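PDB 4IGB: LPXTG cell wall surface protein from Streptococcus gordonii, which is displayed on the cell wall and probably mediates adhesion to host surfaces, this piece being its N-terminal N1 and N2 domains. Local coordinates for residues Gln45-Pro55 with Pro66-Lys75; Arg342-Val350 with Tyr363-Val374. All coordinates share one frame; numbering follows the deposited sequence.

Contact 1 (Gln45-Pro55 with Pro66-Lys75); sequences QSVDQFHLSNP and PGEMENFTLK
From Val47-Leu74 at one end to Ser53-Glu68 at the other, strands 47-53 and 68-75 run antiparallel, at 156° between their directions, and are laced by backbone bonds such as Leu52 N to Met69 O (2.7 Å). One face of the pair carries Val47, Gln49, His51 and Ser53 beside Leu74, Phe72, Glu70 and Glu68. Its oily end suits burial: Val47 CG2 meets Leu74 CD2 at 3.9 Å, and Val47 CG1 comes in at the edge of the Phe72 ring. Gln49 lies alongside Phe72, with Gln49 CG 3.3 Å from Phe72 CE2. Its extended chain carries the amide onward to Glu70, where Gln49 NE2 donates to Glu70 OE2 at 3.0 Å with the two planes almost perpendicular. The amide oxygen OE1 accepts a hydrogen bond from Lys43 NZ. Farther along, the His51 ring sits over the carbonyl oxygen of Met69 and presents NE2, in its own plane, to the anti lone pair of Glu68 OE1 at 2.5 Å. Ring and carboxylate are only 17° from coplanar. Glu70 makes a weak bond to ND1 as well, and two neighbouring carboxylates would be expected to stabilise a protonated imidazole. On the reverse face, Phe50 CG stands between the backbone N and carbonyl carbon (chi1 56°), which swings the ring over Asn71, whose CB lies 4.2 Å from the ring centroid in a CH-pi contact. Asn71 ND2 is held by Glu137, so a polar residue is accommodated although buried. Pro55 CG touches Met69 SD at 4.0 Å, extending the apolar packing beyond the strand. This is classical antiparallel pairing at the margin of a six-stranded sheet of the N-terminal domain: 47-53 is its outermost strand, while Val47, Phe72 and Leu74 face strand 84-100 of a second sheet.

Contact 2 (Arg342-Val350 with Tyr363-Val374); sequences RLDYKELKV and YTIEKTGQTVTV
Two layers of the N2 domain, a member of the adhesin clan, pack face to face where strand 343-350 lies over the beta hairpin 363-374, roughly in line with its strands; the hairpin's type II' turn runs from Thr368 to Thr371. The strand axes stay 9.5 Å apart, too far for backbone pairing, so side chains, with a few waters at the ends, bridge the gap. Leu348 is central: with CG wedged between its backbone N and carbonyl carbon (chi1 66°), it sends CD1 tip to tip against Ile365 CD1 (3.8 Å) and CD2 to Val374 CG2 (3.7 Å). Beside it, Val350 CG2 sits over the centre of the Tyr363 ring, 3.4 Å from the centroid, a close CH-pi contact. Tyr345 receives Val372 CG2 over one ring face in the same manner, at 3.9 Å, while the aliphatic part of Lys367 slides past it, CE to CD2 3.8 Å. Lys367 NZ turns back to Gly369 O in the hairpin turn, giving the charged end a partner. At the turn end Gln370, bent at chi2, donates NE2 to Leu343 O at 3.0 Å, and NE2 also bonds Phe339 O; water links OE1 to Tyr345 N. At the other end two waters join Tyr363 OH to Leu348 O and Val350 N. Branched aliphatics and tyrosines thus give a largely apolar, only partly buried interface with polar ends, where glutamine and ordered water meet backbone groups of strand 343-350.

How the contacts relate
The contacts lie in different domains, contact 1 in the N-terminal domain and contact 2 in N2, with centres 56 Å apart and on opposite sides of the chain's centre; they share no element and do not touch. Both mix buried and exposed residues, yet they represent two levels of beta architecture. Contact 1 joins neighbouring strands within one sheet, so backbone hydrogen bonds set the register and charged or amide groups pair along the more exposed part. Contact 2 joins separate layers, where direct cross-layer bonding is reduced to a single side-chain amide and apolar side chains do most of the joining, with water at the ends.

Contact 1 (Gln45-Pro55 with Pro66-Lys75)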
# COMPACT_ATOMS: atom_id res chain seq x y z
N GLN B 45 12.41 25.44 -7.10
CA GLN B 45 12.55 26.14 -8.37
C GLN B 45 13.30 25.29 -9.39
O GLN B 45 13.34 25.63 -10.57
CB GLN B 45 13.28 27.48 -8.19
CG GLN B 45 12.45 28.53 -7.50
CD GLN B 45 13.29 29.73 -7.10
OE1 GLN B 45 12.97 30.43 -6.15
NE2 GLN B 45 14.39 29.95 -7.81
N SER B 46 13.87 24.20 -8.93
CA SER B 46 14.63 23.30 -9.79
C SER B 46 13.68 22.54 -10.71
O SER B 46 14.09 22.05 -11.76
CB SER B 46 15.42 22.30 -8.94
OG SER B 46 16.27 22.95 -8.01
N VAL B 47 12.42 22.45 -10.31
CA VAL B 47 11.48 21.60 -11.02
C VAL B 47 10.77 22.34 -12.16
O VAL B 47 10.23 23.42 -11.97
CB VAL B 47 10.43 21.00 -10.08
CG1 VAL B 47 9.38 20.25 -10.88
CG2 VAL B 47 11.08 20.07 -9.07
N ASP B 48 10.82 21.74 -13.34
CA ASP B 48 10.06 22.21 -14.49
C ASP B 48 8.84 21.31 -14.64
O ASP B 48 8.96 20.14 -14.99
CB ASP B 48 10.94 22.12 -15.74
CG ASP B 48 10.30 22.74 -16.96
OD1 ASP B 48 9.49 23.67 -16.81
OD2 ASP B 48 10.62 22.31 -18.07
N GLN B 49 7.67 21.87 -14.35
CA GLN B 49 6.42 21.12 -14.45
C GLN B 49 5.60 21.63 -15.63
O GLN B 49 5.44 22.83 -15.81
CB GLN B 49 5.62 21.25 -13.15
CG GLN B 49 4.24 20.62 -13.20
CD GLN B 49 3.40 20.95 -11.98
OE1 GLN B 49 3.85 21.67 -11.08
NE2 GLN B 49 2.18 20.43 -11.93
N PHE B 50 5.08 20.70 -16.42
CA PHE B 50 4.26 21.06 -17.57
C PHE B 50 3.38 19.91 -18.03
O PHE B 50 3.72 18.74 -17.86
CB PHE B 50 5.14 21.54 -18.73
CG PHE B 50 6.20 20.56 -19.14
CD1 PHE B 50 5.93 19.59 -20.09
CD2 PHE B 50 7.47 20.62 -18.59
CE1 PHE B 50 6.90 18.69 -20.47
CE2 PHE B 50 8.45 19.72 -18.97
CZ PHE B 50 8.16 18.76 -19.91
N HIS B 51 2.23 20.25 -18.62
CA HIS B 51 1.30 19.26 -19.13
C HIS B 51 1.69 18.85 -20.54
O HIS B 51 2.09 19.68 -21.35
CB HIS B 51 -0.12 19.80 -19.11
CG HIS B 51 -1.16 18.81 -19.55
ND1 HIS B 51 -1.98 18.15 -18.66
CD2 HIS B 51 -1.50 18.37 -20.78
CE1 HIS B 51 -2.78 17.34 -19.32
NE2 HIS B 51 -2.52 17.46 -20.61
N LEU B 52 1.57 17.56 -20.83
CA LEU B 52 1.88 17.03 -22.15
C LEU B 52 0.69 16.28 -22.71
O LEU B 52 0.09 15.45 -22.03
CB LEU B 52 3.10 16.11 -22.08
CG LEU B 52 4.33 16.52 -22.88
CD1 LEU B 52 4.53 18.03 -22.84
CD2 LEU B 52 5.57 15.80 -22.36
N SER B 53 0.33 16.57 -23.96
CA SER B 53 -0.80 15.88 -24.58
C SER B 53 -0.30 14.97 -25.71
O SER B 53 0.29 15.44 -26.68
CB SER B 53 -1.80 16.90 -25.12
OG SER B 53 -2.93 16.25 -25.66
N ASN B 54 -0.54 13.68 -25.59
CA ASN B 54 0.03 12.71 -26.53
C ASN B 54 1.53 12.89 -26.65
O ASN B 54 2.04 13.25 -27.72
CB ASN B 54 -0.61 12.83 -27.91
CG ASN B 54 -2.12 12.87 -27.84
OD1 ASN B 54 -2.76 12.08 -27.13
ND2 ASN B 54 -2.71 13.82 -28.58
N PRO B 55 2.25 12.67 -25.55
CA PRO B 55 3.70 12.88 -25.52
C PRO B 55 4.44 11.89 -26.41
O PRO B 55 3.98 10.76 -26.60
CB PRO B 55 4.05 12.63 -24.06
CG PRO B 55 3.03 11.67 -23.59
CD PRO B 55 1.76 12.01 -24.32
N PRO B 66 -1.11 8.09 -26.65
CA PRO B 66 -2.29 8.76 -26.10
C PRO B 66 -2.44 8.42 -24.62
O PRO B 66 -2.15 7.28 -24.26
CB PRO B 66 -3.44 8.15 -26.92
CG PRO B 66 -2.83 6.89 -27.61
CD PRO B 66 -1.43 6.73 -27.10
N GLY B 67 -2.87 9.36 -23.77
CA GLY B 67 -3.27 10.69 -24.19
C GLY B 67 -2.67 11.84 -23.38
O GLY B 67 -1.89 12.61 -23.91
N GLU B 68 -3.05 11.98 -22.11
CA GLU B 68 -2.66 13.17 -21.33
C GLU B 68 -1.71 12.86 -20.17
O GLU B 68 -1.87 11.88 -19.44
CB GLU B 68 -3.88 13.96 -20.84
CG GLU B 68 -4.85 14.38 -21.96
CD GLU B 68 -4.26 15.36 -22.95
OE1 GLU B 68 -3.43 16.20 -22.57
OE2 GLU B 68 -4.64 15.32 -24.14
N MET B 69 -0.71 13.72 -20.00
CA MET B 69 0.35 13.48 -19.04
C MET B 69 0.72 14.76 -18.31
O MET B 69 0.69 15.85 -18.89
CB MET B 69 1.60 12.95 -19.77
CG MET B 69 2.88 12.99 -18.94
SD MET B 69 4.32 12.37 -19.84
CE MET B 69 4.00 10.61 -19.78
N GLU B 70 1.06 14.62 -17.04
CA GLU B 70 1.68 15.73 -16.33
C GLU B 70 3.12 15.33 -16.08
O GLU B 70 3.40 14.31 -15.45
CB GLU B 70 0.95 16.04 -15.03
CG GLU B 70 1.42 17.36 -14.36
CD GLU B 70 0.92 18.61 -15.08
OE1 GLU B 70 0.06 18.50 -15.98
OE2 GLU B 70 1.39 19.71 -14.73
N ASN B 71 4.03 16.15 -16.60
CA ASN B 71 5.45 15.80 -16.63
C ASN B 71 6.29 16.68 -15.73
O ASN B 71 6.02 17.88 -15.60
CB ASN B 71 6.01 15.90 -18.05
CG ASN B 71 7.29 15.12 -18.21
OD1 ASN B 71 8.20 15.55 -18.91
ND2 ASN B 71 7.38 13.96 -17.56
N PHE B 72 7.33 16.10 -15.15
CA PHE B 72 8.19 16.84 -14.24
C PHE B 72 9.65 16.59 -14.56
O PHE B 72 10.11 15.43 -14.60
CB PHE B 72 7.92 16.44 -12.79
CG PHE B 72 6.52 16.73 -12.32
CD1 PHE B 72 5.48 15.87 -12.64
CD2 PHE B 72 6.26 17.85 -11.54
CE1 PHE B 72 4.19 16.12 -12.18
CE2 PHE B 72 4.97 18.12 -11.10
CZ PHE B 72 3.94 17.25 -11.42
N THR B 73 10.39 17.66 -14.78
CA THR B 73 11.82 17.54 -15.00
C THR B 73 12.58 18.43 -14.05
O THR B 73 12.00 19.27 -13.37
CB THR B 73 12.19 17.90 -16.45
OG1 THR B 73 12.00 19.31 -16.66
CG2 THR B 73 11.33 17.10 -17.46
N LEU B 74 13.90 18.23 -14.00
CA LEU B 74 14.79 18.97 -13.13
C LEU B 74 15.76 19.80 -13.97
O LEU B 74 16.42 19.28 -14.87
CB LEU B 74 15.57 18.00 -12.23
CG LEU B 74 14.78 17.41 -11.07
CD1 LEU B 74 15.50 16.22 -10.46
CD2 LEU B 74 14.49 18.49 -10.01
N LYS B 75 15.84 21.10 -13.69
CA LYS B 75 16.78 21.99 -14.37
C LYS B 75 18.22 21.77 -13.90
O LYS B 75 18.52 21.97 -12.73
CB LYS B 75 16.41 23.45 -14.10
CG LYS B 75 14.99 23.79 -14.51
CD LYS B 75 14.54 25.12 -13.92
CE LYS B 75 13.13 25.46 -14.38
NZ LYS B 75 12.53 26.58 -13.61
O HOH W 1 9.70 26.02 -15.24

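Contact 2 (Arg342-Val350 with Tyr363-Val374)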
# COMPACT_ATOMS: atom_id res chain seq x y z
N ARG B 342 -21.21 0.07 30.37
CA ARG B 342 -22.52 -0.22 30.95
C ARG B 342 -22.96 -1.66 30.69
O ARG B 342 -24.07 -2.06 31.06
CB ARG B 342 -23.56 0.76 30.41
CG ARG B 342 -23.32 2.19 30.88
CD ARG B 342 -24.15 3.17 30.10
NE ARG B 342 -23.68 3.34 28.73
CZ ARG B 342 -24.22 4.21 27.89
NH1 ARG B 342 -25.23 4.96 28.29
NH2 ARG B 342 -23.74 4.33 26.66
N LEU B 343 -22.08 -2.44 30.05
CA LEU B 343 -22.36 -3.83 29.74
C LEU B 343 -21.39 -4.77 30.44
O LEU B 343 -20.20 -4.48 30.55
CB LEU B 343 -22.25 -4.08 28.23
CG LEU B 343 -23.25 -3.45 27.27
CD1 LEU B 343 -22.85 -3.82 25.82
CD2 LEU B 343 -24.69 -3.87 27.56
N ASP B 344 -21.91 -5.90 30.92
CA ASP B 344 -21.06 -7.00 31.34
C ASP B 344 -21.01 -8.07 30.24
O ASP B 344 -22.06 -8.56 29.79
CB ASP B 344 -21.59 -7.64 32.62
CG ASP B 344 -21.55 -6.70 33.82
OD1 ASP B 344 -20.71 -5.76 33.82
OD2 ASP B 344 -22.37 -6.90 34.75
N TYR B 345 -19.81 -8.46 29.84
CA TYR B 345 -19.63 -9.57 28.91
C TYR B 345 -19.99 -10.89 29.59
O TYR B 345 -19.48 -11.19 30.67
CB TYR B 345 -18.18 -9.63 28.42
CG TYR B 345 -17.82 -10.94 27.74
CD1 TYR B 345 -18.28 -11.24 26.47
CD2 TYR B 345 -17.02 -11.88 28.39
CE1 TYR B 345 -17.96 -12.44 25.85
CE2 TYR B 345 -16.69 -13.08 27.78
CZ TYR B 345 -17.16 -13.35 26.50
OH TYR B 345 -16.83 -14.55 25.90
N LYS B 346 -20.85 -11.68 28.96
CA LYS B 346 -21.25 -12.97 29.53
C LYS B 346 -20.53 -14.17 28.91
O LYS B 346 -19.85 -14.91 29.62
CB LYS B 346 -22.77 -13.15 29.45
CG LYS B 346 -23.51 -12.21 30.38
CD LYS B 346 -24.99 -12.12 30.04
CE LYS B 346 -25.72 -13.46 30.17
NZ LYS B 346 -27.19 -13.24 30.02
N GLU B 347 -20.66 -14.35 27.60
CA GLU B 347 -20.01 -15.45 26.90
C GLU B 347 -20.19 -15.23 25.42
O GLU B 347 -20.90 -14.32 25.02
CB GLU B 347 -20.66 -16.77 27.29
CG GLU B 347 -22.14 -16.78 26.95
CD GLU B 347 -22.85 -18.04 27.38
OE1 GLU B 347 -23.11 -18.20 28.58
OE2 GLU B 347 -23.17 -18.88 26.51
N LEU B 348 -19.56 -16.08 24.61
CA LEU B 348 -19.72 -16.00 23.16
C LEU B 348 -19.59 -17.37 22.51
O LEU B 348 -19.04 -18.29 23.11
CB LEU B 348 -18.66 -15.07 22.56
CG LEU B 348 -17.22 -15.55 22.67
CD1 LEU B 348 -16.91 -16.62 21.63
CD2 LEU B 348 -16.27 -14.39 22.51
N LYS B 349 -20.06 -17.48 21.28
CA LYS B 349 -19.87 -18.70 20.50
C LYS B 349 -19.39 -18.32 19.10
O LYS B 349 -19.65 -17.21 18.62
CB LYS B 349 -21.16 -19.53 20.43
CG LYS B 349 -22.24 -18.93 19.54
CD LYS B 349 -23.46 -19.86 19.39
CE LYS B 349 -24.65 -19.11 18.76
NZ LYS B 349 -25.92 -19.92 18.73
N VAL B 350 -18.70 -19.24 18.45
CA VAL B 350 -18.10 -19.00 17.14
C VAL B 350 -18.56 -20.10 16.19
O VAL B 350 -18.43 -21.28 16.50
CB VAL B 350 -16.57 -19.06 17.23
CG1 VAL B 350 -15.94 -18.69 15.89
CG2 VAL B 350 -16.04 -18.15 18.36
N TYR B 363 -10.44 -21.85 18.29
CA TYR B 363 -10.16 -20.49 18.68
C TYR B 363 -9.85 -20.41 20.17
O TYR B 363 -10.13 -21.35 20.93
CB TYR B 363 -11.35 -19.59 18.35
CG TYR B 363 -12.60 -19.89 19.16
CD1 TYR B 363 -12.84 -19.24 20.37
CD2 TYR B 363 -13.53 -20.81 18.72
CE1 TYR B 363 -13.98 -19.51 21.11
CE2 TYR B 363 -14.67 -21.09 19.45
CZ TYR B 363 -14.90 -20.44 20.64
OH TYR B 363 -16.04 -20.72 21.35
N THR B 364 -9.27 -19.28 20.58
CA THR B 364 -9.09 -18.97 21.99
C THR B 364 -9.67 -17.59 22.28
O THR B 364 -9.86 -16.79 21.37
CB THR B 364 -7.63 -18.96 22.41
OG1 THR B 364 -6.93 -17.96 21.65
CG2 THR B 364 -6.99 -20.31 22.18
N ILE B 365 -9.94 -17.33 23.55
CA ILE B 365 -10.60 -16.12 23.95
C ILE B 365 -9.74 -15.43 24.98
O ILE B 365 -9.34 -16.03 25.98
CB ILE B 365 -11.96 -16.40 24.60
CG1 ILE B 365 -12.94 -17.00 23.59
CG2 ILE B 365 -12.53 -15.12 25.20
CD1 ILE B 365 -14.27 -17.36 24.22
N GLU B 366 -9.43 -14.17 24.73
CA GLU B 366 -8.66 -13.37 25.66
C GLU B 366 -9.52 -12.22 26.11
O GLU B 366 -10.08 -11.49 25.28
CB GLU B 366 -7.39 -12.86 24.98
CG GLU B 366 -6.65 -11.83 25.81
CD GLU B 366 -5.37 -11.38 25.14
OE1 GLU B 366 -4.61 -12.24 24.66
OE2 GLU B 366 -5.14 -10.15 25.08
N LYS B 367 -9.67 -12.06 27.42
CA LYS B 367 -10.43 -10.95 27.96
C LYS B 367 -9.54 -10.03 28.80
O LYS B 367 -8.85 -10.48 29.72
CB LYS B 367 -11.61 -11.45 28.80
CG LYS B 367 -12.52 -10.34 29.31
CD LYS B 367 -13.71 -10.89 30.08
CE LYS B 367 -14.64 -9.78 30.54
NZ LYS B 367 -13.98 -8.87 31.54
N THR B 368 -9.56 -8.74 28.48
CA THR B 368 -8.91 -7.75 29.32
C THR B 368 -9.89 -6.62 29.59
O THR B 368 -10.14 -5.78 28.72
CB THR B 368 -7.65 -7.17 28.66
OG1 THR B 368 -6.77 -8.24 28.29
CG2 THR B 368 -6.92 -6.26 29.64
N GLY B 369 -10.46 -6.59 30.79
CA GLY B 369 -11.46 -5.61 31.13
C GLY B 369 -12.68 -5.75 30.23
O GLY B 369 -13.28 -6.82 30.16
N GLN B 370 -13.02 -4.66 29.55
CA GLN B 370 -14.12 -4.64 28.59
C GLN B 370 -13.74 -5.14 27.18
O GLN B 370 -14.60 -5.27 26.31
CB GLN B 370 -14.71 -3.23 28.51
CG GLN B 370 -15.40 -2.79 29.80
CD GLN B 370 -16.67 -3.59 30.09
OE1 GLN B 370 -16.65 -4.53 30.88
NE2 GLN B 370 -17.77 -3.21 29.45
N THR B 371 -12.47 -5.43 26.95
CA THR B 371 -12.05 -5.95 25.65
C THR B 371 -12.04 -7.47 25.60
O THR B 371 -11.44 -8.12 26.45
CB THR B 371 -10.66 -5.45 25.26
OG1 THR B 371 -10.71 -4.02 25.15
CG2 THR B 371 -10.23 -6.04 23.92
N VAL B 372 -12.70 -8.04 24.59
CA VAL B 372 -12.70 -9.49 24.40
C VAL B 372 -12.20 -9.85 23.01
O VAL B 372 -12.74 -9.40 22.00
CB VAL B 372 -14.09 -10.10 24.62
CG1 VAL B 372 -14.07 -11.59 24.25
CG2 VAL B 372 -14.51 -9.91 26.06
N THR B 373 -11.15 -10.66 22.96
CA THR B 373 -10.47 -10.95 21.70
C THR B 373 -10.54 -12.43 21.35
O THR B 373 -10.16 -13.28 22.14
CB THR B 373 -9.00 -10.50 21.74
OG1 THR B 373 -8.96 -9.08 21.89
CG2 THR B 373 -8.28 -10.89 20.45
N VAL B 374 -11.05 -12.72 20.16
CA VAL B 374 -11.05 -14.09 19.67
C VAL B 374 -9.90 -14.28 18.70
O VAL B 374 -9.74 -13.51 17.76
CB VAL B 374 -12.37 -14.45 18.99
CG1 VAL B 374 -12.27 -15.83 18.34
CG2 VAL B 374 -13.50 -14.39 20.00
O HOH W 2 -18.29 -4.87 33.18
O HOH W 3 -17.44 -7.23 30.84
O HOH W 4 -16.58 -19.97 23.92
O HOH W 5 -18.03 -21.75 19.92